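Long-range contacts in phosphate ABC transporter, phosphate-binding protein (Clostridium perfringens, PDB 4Q8R), which probably captures phosphate with high affinity outside the cell membrane and hands it to an ABC-type transporter for uptake: residues E75-G80 / R206-V211; I81-H86 / S183-D188; N116-V121 / N166-G171; S124-S129 / I152-G157. One frame throughout, in Å; residues are numbered along the deposited sequence. Where two conformers were deposited one is given.

Contact 1 (E75-G80 / R206-V211); sequences EIAYDG and RPFLAV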
loop_
_atom_site.group_PDB
_atom_site.type_symbol
_atom_site.label_atom_id
_atom_site.label_comp_id
_atom_site.label_asym_id
_atom_site.label_seq_id
_atom_site.Cartn_x
_atom_site.Cartn_y
_atom_site.Cartn_z
ATOM N N GLU A 75 -8.025 9.574 -7.995
ATOM C CA GLU A 75 -8.200 8.500 -7.076
ATOM C C GLU A 75 -8.802 7.301 -7.855
ATOM O O GLU A 75 -9.905 7.416 -8.445
ATOM C CB GLU A 75 -9.066 8.976 -5.913
ATOM C CG GLU A 75 -9.205 8.031 -4.770
ATOM C CD GLU A 75 -10.030 8.614 -3.584
ATOM O OE1 GLU A 75 -9.932 9.837 -3.286
ATOM O OE2 GLU A 75 -10.774 7.846 -2.919
ATOM N N ILE A 76 -8.129 6.151 -7.835
ATOM C CA ILE A 76 -8.633 4.928 -8.502
ATOM C C ILE A 76 -9.188 3.810 -7.603
ATOM O O ILE A 76 -9.914 2.930 -8.076
ATOM C CB ILE A 76 -7.608 4.291 -9.446
ATOM C CG1 ILE A 76 -6.335 3.889 -8.694
ATOM C CG2 ILE A 76 -7.232 5.229 -10.572
ATOM C CD1 ILE A 76 -5.328 3.107 -9.560
ATOM N N ALA A 77 -8.880 3.900 -6.319
ATOM C CA ALA A 77 -9.284 2.934 -5.274
ATOM C C ALA A 77 -8.952 3.528 -3.912
ATOM O O ALA A 77 -8.170 4.498 -3.819
ATOM C CB ALA A 77 -8.609 1.589 -5.438
ATOM N N TYR A 78 -9.548 2.950 -2.870
ATOM C CA TYR A 78 -9.034 3.131 -1.503
ATOM C C TYR A 78 -8.522 1.770 -1.072
ATOM O O TYR A 78 -8.922 0.736 -1.625
ATOM C CB TYR A 78 -10.093 3.768 -0.595
ATOM C CG TYR A 78 -9.661 4.892 0.237
ATOM C CD1 TYR A 78 -9.504 6.187 -0.295
ATOM C CD2 TYR A 78 -9.379 4.682 1.628
ATOM C CE1 TYR A 78 -9.066 7.232 0.540
ATOM C CE2 TYR A 78 -8.950 5.708 2.458
ATOM C CZ TYR A 78 -8.782 6.979 1.925
ATOM O OH TYR A 78 -8.317 7.973 2.773
ATOM N N ASP A 79 -7.595 1.768 -0.124
ATOM C CA ASP A 79 -6.869 0.585 0.262
ATOM C C ASP A 79 -6.612 0.576 1.780
ATOM O O ASP A 79 -6.086 1.556 2.348
ATOM C CB ASP A 79 -5.527 0.521 -0.464
ATOM C CG ASP A 79 -4.696 -0.700 -0.106
ATOM O OD1 ASP A 79 -5.127 -1.855 -0.253
ATOM O OD2 ASP A 79 -3.537 -0.532 0.269
ATOM N N GLY A 80 -6.932 -0.536 2.421
ATOM C CA GLY A 80 -6.579 -0.757 3.786
ATOM C C GLY A 80 -5.146 -1.211 3.914
ATOM O O GLY A 80 -4.574 -1.837 3.007
ATOM N N ARG A 206 -5.787 4.346 3.019
ATOM C CA ARG A 206 -5.178 5.400 2.235
ATOM C C ARG A 206 -5.677 5.300 0.769
ATOM O O ARG A 206 -6.212 4.247 0.366
ATOM C CB ARG A 206 -3.631 5.375 2.335
ATOM C CG ARG A 206 -3.008 4.005 2.417
ATOM C CD ARG A 206 -3.134 3.282 1.066
ATOM N NE ARG A 206 -2.567 1.950 1.057
ATOM C CZ ARG A 206 -1.276 1.677 1.030
ATOM N NH1 ARG A 206 -0.901 0.431 1.016
ATOM N NH2 ARG A 206 -0.355 2.675 1.062
ATOM N N PRO A 207 -5.588 6.398 0.012
ATOM C CA PRO A 207 -5.970 6.298 -1.422
ATOM C C PRO A 207 -4.904 5.631 -2.281
ATOM O O PRO A 207 -3.695 5.645 -1.970
ATOM C CB PRO A 207 -6.094 7.773 -1.843
ATOM C CG PRO A 207 -5.016 8.477 -0.994
ATOM C CD PRO A 207 -5.172 7.766 0.368
ATOM N N PHE A 208 -5.356 5.100 -3.410
ATOM C CA PHE A 208 -4.543 4.796 -4.578
ATOM C C PHE A 208 -4.780 5.900 -5.580
ATOM O O PHE A 208 -5.948 6.188 -5.902
ATOM C CB PHE A 208 -4.872 3.455 -5.187
ATOM C CG PHE A 208 -4.377 2.235 -4.433
ATOM C CD1 PHE A 208 -3.610 2.293 -3.241
ATOM C CD2 PHE A 208 -4.635 0.959 -4.962
ATOM C CE1 PHE A 208 -3.160 1.133 -2.634
ATOM C CE2 PHE A 208 -4.154 -0.176 -4.372
ATOM C CZ PHE A 208 -3.412 -0.101 -3.195
ATOM N N LEU A 209 -3.686 6.531 -6.027
ATOM C CA LEU A 209 -3.727 7.622 -6.997
ATOM C C LEU A 209 -2.966 7.286 -8.240
ATOM O O LEU A 209 -1.879 6.664 -8.197
ATOM C CB LEU A 209 -3.132 8.920 -6.410
ATOM C CG LEU A 209 -3.667 9.445 -5.098
ATOM C CD1 LEU A 209 -2.841 10.640 -4.640
ATOM C CD2 LEU A 209 -5.153 9.751 -5.212
ATOM N N ALA A 210 -3.543 7.680 -9.388
ATOM C CA ALA A 210 -2.830 7.799 -10.624
ATOM C C ALA A 210 -2.553 9.309 -10.771
ATOM O O ALA A 210 -3.505 10.125 -10.630
ATOM C CB ALA A 210 -3.748 7.336 -11.757
ATOM N N VAL A 211 -1.287 9.684 -11.012
ATOM C CA VAL A 211 -0.866 11.028 -11.093
ATOM C C VAL A 211 -0.137 11.253 -12.417
ATOM O O VAL A 211 0.518 10.367 -12.955
ATOM C CB VAL A 211 0.012 11.495 -9.890
ATOM C CG1 VAL A 211 -0.713 11.260 -8.586
ATOM C CG2 VAL A 211 1.396 10.818 -9.899
#
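Arg206 grips Asp79 side-on, with NE at 2.8 Å and NH1 at 2.9 Å both directed at Asp79 OD2. That oxygen receives NE on its anti lone pair, while NH1 meets it nearly along its C-O axis, and the carboxylate and guanidinium planes lie only 20° apart. To get there, Arg206 puts CG in the crowded position between N and C (chi1 36°) and bends again at chi2. The Phe208 ring packs against Asp79, whose CB lies over its face (Phe208 CE1 to Asp79 CB 3.3 Å). On the other face of the sheet the Tyr78 ring covers the peptide between Arg206 and Pro207, with Arg206 O 3.4 Å from Tyr78 CD2. Backbone bonds fix both layers: Asp79 and Arg206 exchange two, and Phe208 takes Ile76 N on its O and gives its N-H to Ala77 O. The register shifts by one between Glu75, opposite Leu209, and Ala77, opposite Phe208: a beta bulge. Further out, Ser174 OG bonds Asp79 OD1, while Thr131 OG1 and Ser59 O hold NH1 and NH2 of Arg206. Such an antiparallel pair of long strands is consistent with the hinge between the two lobes of a periplasmic-type binding protein.

Contact 2 (I81-H86 / S183-D188); sequences IALITH and SAVKVD. With ZN (zinc ion), chain E.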
loop_
_atom_site.group_PDB
_atom_site.type_symbol
_atom_site.label_atom_id
_atom_site.label_comp_id
_atom_site.label_asym_id
_atom_site.label_seq_id
_atom_site.Cartn_x
_atom_site.Cartn_y
_atom_site.Cartn_z
ATOM N N ILE A 81 -4.549 -0.862 5.044
ATOM C CA ILE A 81 -3.213 -1.362 5.367
ATOM C C ILE A 81 -3.423 -2.344 6.561
ATOM O O ILE A 81 -3.914 -1.960 7.644
ATOM C CB ILE A 81 -2.259 -0.273 5.790
ATOM C CG1 ILE A 81 -2.060 0.754 4.627
ATOM C CG2 ILE A 81 -0.917 -0.874 6.249
ATOM C CD1 ILE A 81 -1.281 1.954 5.015
ATOM N N ALA A 82 -3.022 -3.571 6.330
ATOM C CA ALA A 82 -3.038 -4.620 7.338
ATOM C C ALA A 82 -1.705 -4.642 8.085
ATOM O O ALA A 82 -0.675 -4.374 7.538
ATOM C CB ALA A 82 -3.240 -5.961 6.695
ATOM N N LEU A 83 -1.813 -4.977 9.363
ATOM C CA LEU A 83 -0.659 -5.302 10.214
ATOM C C LEU A 83 -0.624 -6.797 10.201
ATOM O O LEU A 83 -1.572 -7.448 10.776
ATOM C CB LEU A 83 -0.865 -4.896 11.659
ATOM C CG LEU A 83 -0.490 -3.517 12.103
ATOM C CD1 LEU A 83 0.980 -3.354 11.931
ATOM C CD2 LEU A 83 -1.282 -2.488 11.349
ATOM N N ILE A 84 0.375 -7.355 9.559
ATOM C CA ILE A 84 0.452 -8.804 9.404
ATOM C C ILE A 84 1.444 -9.431 10.353
ATOM O O ILE A 84 2.544 -8.876 10.593
ATOM C CB ILE A 84 0.736 -9.203 7.959
ATOM C CG1 ILE A 84 1.968 -8.501 7.367
ATOM C CG2 ILE A 84 -0.496 -8.891 7.112
ATOM C CD1 ILE A 84 2.482 -9.209 6.156
ATOM N N THR A 85 1.074 -10.611 10.852
ATOM C CA THR A 85 1.933 -11.425 11.651
ATOM C C THR A 85 2.102 -12.751 10.937
ATOM O O THR A 85 1.402 -13.089 9.964
ATOM C CB THR A 85 1.383 -11.644 13.066
ATOM O OG1 THR A 85 0.209 -12.471 12.952
ATOM C CG2 THR A 85 1.025 -10.380 13.792
ATOM N N HIS A 86 3.084 -13.512 11.384
ATOM C CA HIS A 86 3.152 -14.918 11.013
ATOM C C HIS A 86 1.836 -15.637 11.423
ATOM O O HIS A 86 1.182 -15.290 12.395
ATOM C CB HIS A 86 4.331 -15.564 11.717
ATOM C CG HIS A 86 4.840 -16.792 11.088
ATOM N ND1 HIS A 86 5.714 -16.804 10.020
ATOM C CD2 HIS A 86 4.594 -18.097 11.387
ATOM C CE1 HIS A 86 6.035 -18.044 9.733
ATOM N NE2 HIS A 86 5.324 -18.845 10.507
ATOM N N SER A 183 -1.332 -13.594 8.805
ATOM C CA SER A 183 -2.484 -13.192 9.600
ATOM C C SER A 183 -2.570 -11.688 9.772
ATOM O O SER A 183 -1.645 -11.066 10.332
ATOM C CB SER A 183 -2.402 -13.841 10.985
ATOM O OG SER A 183 -2.559 -15.238 10.831
ATOM N N ALA A 184 -3.647 -11.072 9.319
ATOM C CA ALA A 184 -3.860 -9.646 9.583
ATOM C C ALA A 184 -4.517 -9.516 10.958
ATOM O O ALA A 184 -5.528 -10.149 11.206
ATOM C CB ALA A 184 -4.752 -9.029 8.533
ATOM N N VAL A 185 -3.949 -8.735 11.859
ATOM C CA VAL A 185 -4.516 -8.516 13.166
ATOM C C VAL A 185 -5.744 -7.625 13.100
ATOM O O VAL A 185 -5.854 -6.825 12.195
ATOM C CB VAL A 185 -3.490 -7.938 14.190
ATOM C CG1 VAL A 185 -2.251 -8.804 14.279
ATOM C CG2 VAL A 185 -3.098 -6.522 13.830
ATOM N N LYS A 186 -6.693 -7.780 14.021
ATOM C CA LYS A 186 -7.732 -6.769 14.184
ATOM C C LYS A 186 -7.046 -5.516 14.686
ATOM O O LYS A 186 -6.059 -5.601 15.416
ATOM C CB LYS A 186 -8.785 -7.182 15.186
ATOM C CG LYS A 186 -9.586 -8.358 14.704
ATOM C CD LYS A 186 -10.571 -8.821 15.786
ATOM C CE LYS A 186 -11.218 -10.115 15.340
ATOM N NZ LYS A 186 -12.071 -10.637 16.441
ATOM N N VAL A 187 -7.567 -4.354 14.309
ATOM C CA VAL A 187 -7.048 -3.088 14.827
ATOM C C VAL A 187 -8.151 -2.450 15.649
ATOM O O VAL A 187 -9.257 -2.212 15.148
ATOM C CB VAL A 187 -6.511 -2.186 13.715
ATOM C CG1 VAL A 187 -6.172 -0.841 14.323
ATOM C CG2 VAL A 187 -5.296 -2.846 13.034
ATOM N N ASP A 188 -7.910 -2.228 16.929
ATOM C CA ASP A 188 -8.862 -1.647 17.831
ATOM C C ASP A 188 -10.135 -2.545 17.793
ATOM O O ASP A 188 -11.277 -2.059 17.763
ATOM C CB ASP A 188 -9.224 -0.175 17.455
ATOM C CG ASP A 188 -8.107 0.899 17.806
ATOM O OD1 ASP A 188 -7.116 0.678 18.484
ATOM O OD2 ASP A 188 -8.247 2.087 17.446
HETATM ZN ZN ZN E . 5.532 -20.891 10.717
HETATM O O HOH W 1 -4.522 -5.533 10.183
HETATM O O HOH W 2 7.698 -21.153 10.551
HETATM O O HOH W 3 5.403 -21.573 12.564
#
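Strands 71-86 and 182-187 run antiparallel here, in the central mixed sheet of a binding-protein lobe, and they stay paired for only a short distance. Thr85 and Ser183 form a hydrogen-bonded pair: Thr85 N reaches Ser183 O at 2.8 Å in the carbonyl plane, and Ser183 N returns a nearly straight bond (176°) to Thr85 O from above the carbonyl plane. Two residues on, past the non-hydrogen-bonded pair Ile84-Ala184, Val185 N meets Leu83 O almost along its C=O axis. Beyond this the strands part, and a water takes over, accepting from Leu83 N and donating to Val185 O, so both backbone groups remain satisfied across the gap.

The Val185 side chain fills the angle between the strands. Its CB, like both methyls, lies near Leu83 O. From there CG2, in the crowded position between N and C, presses on Leu83 CB at 3.5 Å, a close apolar contact. The other branch, CG1, anti to the carbonyl carbon (chi1 -54°), turns to Thr85 and meets CG2 of that residue at 3.7 Å, the two side chains crossing at about a right angle. On the opposite face of the sheet Ala184 CB packs on Ala82 CB at 3.9 Å. Leu83 continues to Phe135 of helix 130-139 and Ile99 of helix 96-103, which pack against this part of the sheet.

His86 points its CB away from 183-188, with CG anti to the backbone N (chi1 -158°). ND1 is hydrogen-bonded to Val163 O, which orients the ring, and NE2 coordinates a zinc ion at 2.1 Å, alongside two waters at 2.0 and 2.2 Å.

Contact 3 (N116-V121 / N166-G171); sequences NDAPIV and NENAIG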
loop_
_atom_site.group_PDB
_atom_site.type_symbol
_atom_site.label_atom_id
_atom_site.label_comp_id
_atom_site.label_asym_id
_atom_site.label_seq_id
_atom_site.Cartn_x
_atom_site.Cartn_y
_atom_site.Cartn_z
ATOM N N ASN A 116 3.454 -14.828 23.032
ATOM C CA ASN A 116 4.568 -15.680 23.394
ATOM C C ASN A 116 5.702 -14.897 23.987
ATOM O O ASN A 116 5.909 -13.688 23.623
ATOM C CB ASN A 116 5.072 -16.424 22.164
ATOM C CG ASN A 116 4.085 -17.475 21.646
ATOM O OD1 ASN A 116 3.317 -18.025 22.381
ATOM N ND2 ASN A 116 4.114 -17.727 20.352
ATOM N N ASP A 117 6.497 -15.532 24.857
ATOM C CA ASP A 117 7.791 -14.932 25.272
ATOM C C ASP A 117 8.807 -15.024 24.182
ATOM O O ASP A 117 9.517 -16.070 24.022
ATOM C CB ASP A 117 8.295 -15.677 26.513
ATOM C CG ASP A 117 9.537 -15.106 27.073
ATOM O OD1 ASP A 117 10.053 -14.144 26.553
ATOM O OD2 ASP A 117 9.986 -15.620 28.085
ATOM N N ALA A 118 8.841 -14.008 23.337
ATOM C CA ALA A 118 9.713 -13.984 22.182
ATOM C C ALA A 118 9.936 -12.546 21.759
ATOM O O ALA A 118 9.019 -11.739 21.831
ATOM C CB ALA A 118 9.128 -14.740 21.045
ATOM N N PRO A 119 11.143 -12.233 21.315
ATOM C CA PRO A 119 11.374 -10.844 20.781
ATOM C C PRO A 119 10.496 -10.572 19.556
ATOM O O PRO A 119 10.307 -11.441 18.716
ATOM C CB PRO A 119 12.850 -10.851 20.389
ATOM C CG PRO A 119 13.241 -12.266 20.281
ATOM C CD PRO A 119 12.324 -13.099 21.134
ATOM N N ILE A 120 10.048 -9.353 19.405
ATOM C CA ILE A 120 9.326 -8.937 18.240
ATOM C C ILE A 120 10.323 -8.555 17.155
ATOM O O ILE A 120 11.280 -7.811 17.439
ATOM C CB ILE A 120 8.394 -7.736 18.537
ATOM C CG1 ILE A 120 7.408 -8.032 19.659
ATOM C CG2 ILE A 120 7.679 -7.238 17.255
ATOM C CD1 ILE A 120 6.612 -6.878 20.138
ATOM N N VAL A 121 10.146 -9.078 15.944
ATOM C CA VAL A 121 10.972 -8.711 14.816
ATOM C C VAL A 121 10.120 -7.681 14.073
ATOM O O VAL A 121 9.168 -8.027 13.334
ATOM C CB VAL A 121 11.382 -9.922 13.961
ATOM C CG1 VAL A 121 12.120 -9.502 12.672
ATOM C CG2 VAL A 121 12.225 -10.904 14.798
ATOM N N ASN A 166 9.316 -15.728 9.371
ATOM C CA ASN A 166 9.729 -15.485 10.754
ATOM C C ASN A 166 8.558 -15.462 11.691
ATOM O O ASN A 166 7.739 -14.547 11.664
ATOM C CB ASN A 166 10.511 -14.167 10.889
ATOM C CG ASN A 166 11.263 -14.041 12.276
ATOM O OD1 ASN A 166 10.681 -14.294 13.326
ATOM N ND2 ASN A 166 12.534 -13.590 12.262
ATOM N N GLU A 167 8.480 -16.476 12.560
ATOM C CA GLU A 167 7.406 -16.559 13.516
ATOM C C GLU A 167 7.144 -15.313 14.338
ATOM O O GLU A 167 6.006 -15.061 14.767
ATOM C CB GLU A 167 7.603 -17.771 14.515
ATOM C CG GLU A 167 7.556 -19.109 13.825
ATOM C CD GLU A 167 7.705 -20.264 14.764
ATOM O OE1 GLU A 167 7.906 -20.022 15.946
ATOM O OE2 GLU A 167 7.596 -21.396 14.344
ATOM N N ASN A 168 8.207 -14.535 14.614
ATOM C CA ASN A 168 8.078 -13.439 15.491
ATOM C C ASN A 168 7.968 -12.081 14.826
ATOM O O ASN A 168 8.034 -11.090 15.504
ATOM C CB ASN A 168 9.238 -13.453 16.451
ATOM C CG ASN A 168 9.185 -14.688 17.325
ATOM O OD1 ASN A 168 8.132 -15.007 17.852
ATOM N ND2 ASN A 168 10.281 -15.350 17.481
ATOM N N ALA A 169 7.834 -12.074 13.500
ATOM C CA ALA A 169 7.795 -10.826 12.771
ATOM C C ALA A 169 6.415 -10.145 12.771
ATOM O O ALA A 169 5.332 -10.794 12.856
ATOM C CB ALA A 169 8.224 -11.099 11.370
ATOM N N ILE A 170 6.425 -8.843 12.537
ATOM C CA ILE A 170 5.247 -8.059 12.312
ATOM C C ILE A 170 5.613 -7.077 11.183
ATOM O O ILE A 170 6.747 -6.499 11.157
ATOM C CB ILE A 170 4.756 -7.363 13.568
ATOM C CG1 ILE A 170 3.440 -6.656 13.310
ATOM C CG2 ILE A 170 5.810 -6.359 14.178
ATOM C CD1 ILE A 170 2.717 -6.153 14.538
ATOM N N GLY A 171 4.694 -6.886 10.224
ATOM C CA GLY A 171 4.895 -5.900 9.150
ATOM C C GLY A 171 3.578 -5.290 8.768
ATOM O O GLY A 171 2.558 -5.620 9.329
HETATM O O HOH W 4 5.276 -15.117 18.601
#
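An Asx turn within a type I beta turn, Asn166 to Ala169, leads into strand 169-174 and sets up its parallel pairing with the beginning of strand 121-125. Asn166, with CG anti to its backbone N, folds OD1 back to accept from Asn168 N at 2.8 Å, in the plane of the amide carbonyl. The turn is closed by Ala169 N on Asn166 O.

The pairing itself rests on two bonds. Val121 N gives a practically straight one (178°) to Asn168 O at 2.9 Å, though it comes from above the carbonyl plane, and Trp110 NE1 donates to the same oxygen. Ile170 N then bonds Val121 O in its carbonyl plane, and Ala169 CA adds a CA-H...O contact to that oxygen at 3.2 Å.

Asn168 reaches across to the 116-121 loop. With CG beside its backbone N (chi1 -64°), it places CB 3.2 Å from Pro119 O, a buried carbonyl with no polar partner, and lays OD1 against Ala118 CB at 3.4 Å. A water donates to the same OD1 at 3.0 Å and is joined only weakly to Asn116 ND2. Val121 presents CG2 to the amide of the turn, 3.7 Å from Asn166 ND2, the two side chains crossing at about a right angle. Away from the turn, Ile120 and Ile170 lie side by side, CG2 to CG2 at 3.7 Å.

Both isoleucines also touch Ile102 of helix 96-103, so this helix packs beneath the paired strands, while Gly171 joins the backbone of strand 71-86 through Ile84.

Contact 4 (S124-S129 / I152-G157); sequences SREDGS and ISDGSG. With PO4 (phosphate ion), chain B.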
loop_
_atom_site.group_PDB
_atom_site.type_symbol
_atom_site.label_atom_id
_atom_site.label_comp_id
_atom_site.label_asym_id
_atom_site.label_seq_id
_atom_site.Cartn_x
_atom_site.Cartn_y
_atom_site.Cartn_z
ATOM N N SER A 124 9.684 -2.831 8.692
ATOM C CA SER A 124 9.252 -1.591 8.072
ATOM C C SER A 124 9.588 -1.654 6.604
ATOM O O SER A 124 10.427 -2.470 6.153
ATOM C CB SER A 124 9.951 -0.341 8.649
ATOM O OG SER A 124 9.536 -0.123 9.970
ATOM N N ARG A 125 8.851 -0.845 5.813
ATOM C CA ARG A 125 9.158 -0.662 4.429
ATOM C C ARG A 125 10.346 0.345 4.306
ATOM O O ARG A 125 10.699 1.019 5.286
ATOM C CB ARG A 125 7.953 -0.148 3.696
ATOM C CG ARG A 125 6.888 -1.241 3.414
ATOM C CD ARG A 125 7.323 -2.234 2.346
ATOM N NE ARG A 125 7.661 -1.547 1.090
ATOM C CZ ARG A 125 6.773 -0.956 0.268
ATOM N NH1 ARG A 125 5.469 -1.168 0.438
ATOM N NH2 ARG A 125 7.214 -0.236 -0.759
ATOM N N GLU A 126 10.924 0.392 3.122
ATOM C CA GLU A 126 11.983 1.343 2.778
ATOM C C GLU A 126 11.448 2.777 2.713
ATOM O O GLU A 126 10.274 3.024 2.509
ATOM C CB GLU A 126 12.581 0.974 1.455
ATOM C CG GLU A 126 11.784 1.331 0.187
ATOM C CD GLU A 126 10.508 0.547 -0.042
ATOM O OE1 GLU A 126 10.216 -0.465 0.663
ATOM O OE2 GLU A 126 9.809 0.951 -1.010
ATOM N N ASP A 127 12.350 3.738 2.883
ATOM C CA ASP A 127 12.031 5.126 2.770
ATOM C C ASP A 127 11.471 5.359 1.380
ATOM O O ASP A 127 12.024 4.869 0.417
ATOM C CB ASP A 127 13.335 5.976 2.905
ATOM C CG ASP A 127 13.093 7.282 3.554
ATOM O OD1 ASP A 127 11.912 7.558 3.800
ATOM O OD2 ASP A 127 14.073 8.032 3.821
ATOM N N GLY A 128 10.413 6.125 1.298
ATOM C CA GLY A 128 9.808 6.436 -0.005
ATOM C C GLY A 128 8.562 5.600 -0.264
ATOM O O GLY A 128 7.808 5.913 -1.170
ATOM N N SER A 129 8.348 4.563 0.510
ATOM C CA SER A 129 7.113 3.771 0.408
ATOM C C SER A 129 5.906 4.648 0.811
ATOM O O SER A 129 5.872 5.257 1.899
ATOM C CB SER A 129 7.203 2.538 1.351
ATOM O OG SER A 129 5.969 1.964 1.652
ATOM N N ILE A 152 14.293 -3.563 7.460
ATOM C CA ILE A 152 13.785 -2.844 6.372
ATOM C C ILE A 152 13.614 -3.803 5.229
ATOM O O ILE A 152 14.597 -4.438 4.760
ATOM C CB ILE A 152 14.697 -1.652 5.989
ATOM C CG1 ILE A 152 14.911 -0.796 7.203
ATOM C CG2 ILE A 152 14.096 -0.907 4.744
ATOM C CD1 ILE A 152 13.721 -0.061 7.666
ATOM N N SER A 153 12.388 -3.840 4.695
ATOM C CA SER A 153 12.105 -4.682 3.519
ATOM C C SER A 153 11.725 -3.783 2.350
ATOM O O SER A 153 10.840 -2.876 2.497
ATOM C CB SER A 153 10.884 -5.595 3.781
ATOM O OG SER A 153 11.204 -6.644 4.659
ATOM N N ASP A 154 12.294 -4.056 1.198
ATOM C CA ASP A 154 12.128 -3.229 0.032
ATOM C C ASP A 154 10.988 -3.780 -0.785
ATOM O O ASP A 154 11.154 -4.756 -1.503
ATOM C CB ASP A 154 13.429 -3.211 -0.777
ATOM C CG ASP A 154 13.460 -2.149 -1.826
ATOM O OD1 ASP A 154 12.484 -1.369 -2.014
ATOM O OD2 ASP A 154 14.538 -2.068 -2.446
ATOM N N GLY A 155 9.852 -3.163 -0.622
ATOM C CA GLY A 155 8.684 -3.446 -1.375
ATOM C C GLY A 155 7.700 -4.384 -0.657
ATOM O O GLY A 155 8.029 -5.090 0.278
ATOM N N SER A 156 6.418 -4.306 -1.072
ATOM C CA SER A 156 5.334 -5.109 -0.485
ATOM C C SER A 156 5.701 -6.590 -0.479
ATOM O O SER A 156 5.424 -7.292 0.500
ATOM C CB SER A 156 4.057 -4.916 -1.300
ATOM O OG SER A 156 3.507 -3.622 -1.168
ATOM N N GLY A 157 6.159 -7.103 -1.619
ATOM C CA GLY A 157 6.466 -8.541 -1.734
ATOM C C GLY A 157 7.477 -8.982 -0.665
ATOM O O GLY A 157 7.379 -10.066 -0.040
HETATM P P PO4 B . 4.241 1.497 -1.809
HETATM O O1 PO4 B . 4.566 2.950 -2.189
HETATM O O2 PO4 B . 5.142 0.523 -2.538
HETATM O O3 PO4 B . 4.242 1.338 -0.294
HETATM O O4 PO4 B . 2.758 1.237 -2.235
#
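The guanidinium of Arg125 lies between two layers: Gly155 C, 3.3 Å above its plane, and Ser156 N on one face, Ser129 OG on the opposite one. Glu126 OE1, Ser153 O and the phosphate oxygen O2 stand at its edge. NH2 points at O2 at 2.8 Å with a good angle (163°), and NH1 adds a weak bond to O3. The carboxylate of Glu126 meets the remaining side of the guanidinium: NE bonds OE1 at 2.8 Å and NH2 bonds OE2 at 2.9 Å, each on a syn lone pair. This two-point salt bridge fixes the rotation of the guanidinium and aims its other N-H groups at the anion.

Folded torsions make this possible. Arg125 bends at chi2 and chi3, while Glu126 has CG between N and C (chi1 77°) and bends back at chi2. OE1 is also the landing point for Gly155 N (3.0 Å), which comes from above the carboxylate plane and so ties 152-157 to the pair. Asp154 OD1 lies 3.6 Å from Glu126 OE1; the arginine probably offsets that repulsion. Ser129 OG donates to phosphate O3 at 2.7 Å and caps Arg132 N, and hydroxyls of Ser11, Thr12, Ser13, Ser41, Ser59 and Thr131 also hydrogen-bond the phosphate, consistent with the substrate site.

Ser153 N on Ser124 O holds strands 121-125 and 151-153 parallel in a beta-alpha-beta unit. Each strand is followed by a helix: 130-139, with Ser129 at its N-cap, and 156-164, with Gly155 at its N-cap.

Contacts 1 and 2 occupy successive parts of strand 71-86 and touch where Arg206 CG packs on Ile81 CD1 at 3.7 Å. Contact 2 passes to contact 3 through a probable hydrogen bond from Ile84 N to Gly171 O (2.8 Å), which sets strand 169-174 beside strand 71-86. Strand 121-125 then leads from contact 3 to contact 4; the centres of these two lie about 18 Å apart. The phosphate is held directly in contact 4. Contact 1 comes within about 6 Å of contact 4 (nearest atoms), with the side chain of Arg206 about 5 Å from the phosphate and bonded to two of its neighbours, whereas the zinc on His86 belongs to contact 2, whose centre is about 17 Å from that of contact 4.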